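Side-chain contact in acyl carrier protein (Thermotoga maritima, PDB 1VKU), which probably carries the growing acyl chain on a phosphopantetheine arm during fatty acid biosynthesis: residues Ala20-Ile25 and Ile54-Phe59. Residues are numbered along the deposited sequence; the frame is centred on the assembly and turned at random.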
ATOM      1  N   ALA A  20       0.077   5.856   6.699  1.00 28.99           N
ATOM      2  CA  ALA A  20      -1.102   6.629   7.022  1.00 30.58           C
ATOM      3  C   ALA A  20      -2.055   6.673   5.836  1.00 29.03           C
ATOM      4  O   ALA A  20      -3.263   6.653   6.032  1.00 30.27           O
ATOM      5  CB  ALA A  20      -0.730   8.062   7.482  1.00 30.82           C
ATOM      6  N   LYS A  21      -1.514   6.758   4.618  1.00 27.43           N
ATOM      7  CA  LYS A  21      -2.325   6.741   3.416  1.00 28.40           C
ATOM      8  C   LYS A  21      -3.008   5.368   3.235  1.00 27.24           C
ATOM      9  O   LYS A  21      -4.203   5.290   2.971  1.00 27.48           O
ATOM     10  CB  LYS A  21      -1.457   7.056   2.180  1.00 28.18           C
ATOM     11  CG  LYS A  21      -2.260   7.289   0.948  1.00 29.61           C
ATOM     12  CD  LYS A  21      -2.973   8.600   1.119  1.00 32.34           C
ATOM     13  CE  LYS A  21      -3.865   8.839  -0.008  1.00 35.57           C
ATOM     14  NZ  LYS A  21      -4.619  10.028   0.298  1.00 33.84           N
ATOM     15  N   PHE A  22      -2.241   4.296   3.416  1.00 24.96           N
ATOM     16  CA  PHE A  22      -2.802   2.959   3.437  1.00 27.18           C
ATOM     17  C   PHE A  22      -4.001   2.883   4.413  1.00 28.66           C
ATOM     18  O   PHE A  22      -5.060   2.432   4.036  1.00 29.41           O
ATOM     19  CB  PHE A  22      -1.721   1.969   3.830  1.00 25.72           C
ATOM     20  CG  PHE A  22      -2.223   0.608   4.194  1.00 26.90           C
ATOM     21  CD1 PHE A  22      -3.245  -0.003   3.482  1.00 27.62           C
ATOM     22  CD2 PHE A  22      -1.639  -0.082   5.242  1.00 32.71           C
ATOM     23  CE1 PHE A  22      -3.696  -1.263   3.828  1.00 29.91           C
ATOM     24  CE2 PHE A  22      -2.083  -1.351   5.592  1.00 30.88           C
ATOM     25  CZ  PHE A  22      -3.112  -1.939   4.893  1.00 30.43           C
ATOM     26  N   VAL A  23      -3.841   3.351   5.649  1.00 26.98           N
ATOM     27  CA  VAL A  23      -4.934   3.295   6.640  1.00 27.47           C
ATOM     28  C   VAL A  23      -6.162   4.101   6.176  1.00 26.42           C
ATOM     29  O   VAL A  23      -7.308   3.657   6.333  1.00 28.92           O
ATOM     30  CB  VAL A  23      -4.424   3.716   8.014  1.00 27.70           C
ATOM     31  CG1 VAL A  23      -5.550   3.874   9.048  1.00 25.24           C
ATOM     32  CG2 VAL A  23      -3.457   2.680   8.492  1.00 29.49           C
ATOM     33  N   GLU A  24      -5.923   5.265   5.585  1.00 27.35           N
ATOM     34  CA  GLU A  24      -7.001   6.155   5.153  1.00 30.53           C
ATOM     35  C   GLU A  24      -7.784   5.550   4.001  1.00 27.48           C
ATOM     36  O   GLU A  24      -9.022   5.578   3.986  1.00 28.57           O
ATOM     37  CB  GLU A  24      -6.416   7.514   4.747  1.00 30.62           C
ATOM     38  CG  GLU A  24      -7.315   8.429   3.918  1.00 35.66           C
ATOM     39  CD  GLU A  24      -6.513   9.463   3.113  1.00 40.77           C
ATOM     40  OE1 GLU A  24      -5.438   9.927   3.578  1.00 44.17           O
ATOM     41  OE2 GLU A  24      -6.941   9.805   1.984  1.00 52.52           O
ATOM     42  N   ILE A  25      -7.058   5.008   3.035  1.00 27.90           N
ATOM     43  CA  ILE A  25      -7.675   4.336   1.899  1.00 28.57           C
ATOM     44  C   ILE A  25      -8.449   3.106   2.365  1.00 28.32           C
ATOM     45  O   ILE A  25      -9.573   2.904   1.958  1.00 25.30           O
ATOM     46  CB  ILE A  25      -6.617   3.918   0.862  1.00 28.21           C
ATOM     47  CG1 ILE A  25      -6.087   5.134   0.094  1.00 30.89           C
ATOM     48  CG2 ILE A  25      -7.218   2.904  -0.099  1.00 29.44           C
ATOM     49  CD1 ILE A  25      -4.855   4.840  -0.686  1.00 29.64           C
ATOM     50  N   ILE A  54      -5.318  -6.140  -4.893  1.00 27.53           N
ATOM     51  CA  ILE A  54      -5.496  -5.515  -6.218  1.00 28.14           C
ATOM     52  C   ILE A  54      -6.234  -4.167  -6.120  1.00 27.95           C
ATOM     53  O   ILE A  54      -5.795  -3.200  -6.722  1.00 29.30           O
ATOM     54  CB  ILE A  54      -6.233  -6.472  -7.182  1.00 27.80           C
ATOM     55  CG1 ILE A  54      -5.361  -7.668  -7.514  1.00 25.38           C
ATOM     56  CG2 ILE A  54      -6.726  -5.736  -8.440  1.00 28.73           C
ATOM     57  CD1 ILE A  54      -6.087  -8.833  -8.149  1.00 26.94           C
ATOM     58  N   ASP A  55      -7.329  -4.102  -5.358  1.00 26.67           N
ATOM     59  CA  ASP A  55      -8.064  -2.843  -5.192  1.00 26.10           C
ATOM     60  C   ASP A  55      -7.179  -1.811  -4.500  1.00 26.79           C
ATOM     61  O   ASP A  55      -7.075  -0.683  -4.946  1.00 26.92           O
ATOM     62  CB  ASP A  55      -9.349  -3.019  -4.389  1.00 27.12           C
ATOM     63  CG  ASP A  55     -10.485  -3.602  -5.204  1.00 29.67           C
ATOM     64  OD1 ASP A  55     -10.769  -3.137  -6.344  1.00 35.10           O
ATOM     65  OD2 ASP A  55     -11.185  -4.531  -4.752  1.00 34.75           O
ATOM     66  N   LEU A  56      -6.555  -2.195  -3.397  1.00 26.04           N
ATOM     67  CA  LEU A  56      -5.592  -1.335  -2.701  1.00 31.00           C
ATOM     68  C   LEU A  56      -4.511  -0.776  -3.635  1.00 29.50           C
ATOM     69  O   LEU A  56      -4.226   0.416  -3.599  1.00 29.94           O
ATOM     70  CB  LEU A  56      -4.923  -2.098  -1.559  1.00 31.33           C
ATOM     71  CG  LEU A  56      -4.040  -1.333  -0.586  1.00 37.72           C
ATOM     72  CD1 LEU A  56      -4.840  -0.303   0.169  1.00 40.80           C
ATOM     73  CD2 LEU A  56      -3.477  -2.346   0.347  1.00 42.23           C
ATOM     74  N   VAL A  57      -3.941  -1.631  -4.479  1.00 29.84           N
ATOM     75  CA  VAL A  57      -2.859  -1.233  -5.400  1.00 28.42           C
ATOM     76  C   VAL A  57      -3.396  -0.216  -6.417  1.00 30.12           C
ATOM     77  O   VAL A  57      -2.766   0.808  -6.643  1.00 32.41           O
ATOM     78  CB  VAL A  57      -2.207  -2.470  -6.075  1.00 27.31           C
ATOM     79  CG1 VAL A  57      -1.369  -2.094  -7.283  1.00 27.56           C
ATOM     80  CG2 VAL A  57      -1.368  -3.272  -5.052  1.00 27.85           C
HETATM   81  N   MSE A  58      -4.582  -0.474  -6.976  1.00 27.68           N
HETATM   82  CA  MSE A  58      -5.174   0.419  -7.953  1.00 32.02           C
HETATM   83  C   MSE A  58      -5.519   1.768  -7.331  1.00 31.75           C
HETATM   84  O   MSE A  58      -5.430   2.796  -8.006  1.00 32.29           O
HETATM   85  CB  MSE A  58      -6.388  -0.207  -8.610  1.00 29.98           C
HETATM   86  CG  MSE A  58      -6.036  -1.326  -9.545  1.00 31.24           C
HETATM   87 SE   MSE A  58      -7.650  -2.355 -10.095  1.00 35.92          SE
HETATM   88  CE  MSE A  58      -8.347  -1.078 -11.451  1.00 27.89           C
ATOM     89  N   PHE A  59      -5.869   1.767  -6.045  1.00 29.91           N
ATOM     90  CA  PHE A  59      -6.114   3.034  -5.325  1.00 30.87           C
ATOM     91  C   PHE A  59      -4.812   3.826  -5.121  1.00 29.19           C
ATOM     92  O   PHE A  59      -4.799   5.023  -5.333  1.00 30.00           O
ATOM     93  CB  PHE A  59      -6.809   2.843  -3.972  1.00 28.68           C
ATOM     94  CG  PHE A  59      -8.285   2.461  -4.055  1.00 27.97           C
ATOM     95  CD1 PHE A  59      -9.183   3.193  -4.816  1.00 27.59           C
ATOM     96  CD2 PHE A  59      -8.770   1.389  -3.293  1.00 28.03           C
ATOM     97  CE1 PHE A  59     -10.522   2.834  -4.857  1.00 32.60           C
ATOM     98  CE2 PHE A  59     -10.096   1.048  -3.322  1.00 35.39           C
ATOM     99  CZ  PHE A  59     -10.968   1.759  -4.107  1.00 29.57           C
TER
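Phe22 and Leu56 meet where helices 14-28 and 50-64 face each other in the core of the acyl carrier protein bundle. Both methyls of the leucine lie along the CD1-CE1 bond of the Phe22 ring, Leu56 CD1 3.7 Å from Phe22 CD1 and Leu56 CD2 3.7 Å from Phe22 CE1, while the two side chains run at about a right angle. With CG anti to the backbone N in each residue (chi1 167° for Phe22, -171° for Leu56), both groups swing into the gap where the axes of segments 20-25 and 54-59 approach to 10.9 Å. Phe43, Val79 and Phe60 also pack on the phenylalanine, and Leu82 of helix 79-92 touches the leucine, making this the tightly enclosed part of the contact. Were Phe22 an alanine, both Leu56 methyls would probably lose their aromatic partner and a gap would open between helices 14-28 and 50-64. The side chain of Leu56 is about 11 Å from that of Ser50, the predicted phosphopantetheine attachment site, unmodified here.

Toward Phe59 the packing thins. Ile25 reaches across mainly with its CG2 branch, 3.9 Å from both Phe59 CB and Phe59 CD2 and 4.0 Å from Leu56 CD1. The Phe59 ring is touched only near its root by the other segment and remains partly exposed. On the more open flank of helix 14-28, Lys21 NZ pairs with Glu24 OE2 at 2.9 Å, approaching from above the carboxylate plane. No hydrogen bond or salt bridge links the two segments, which implies that their association rests on shape and burial of apolar groups.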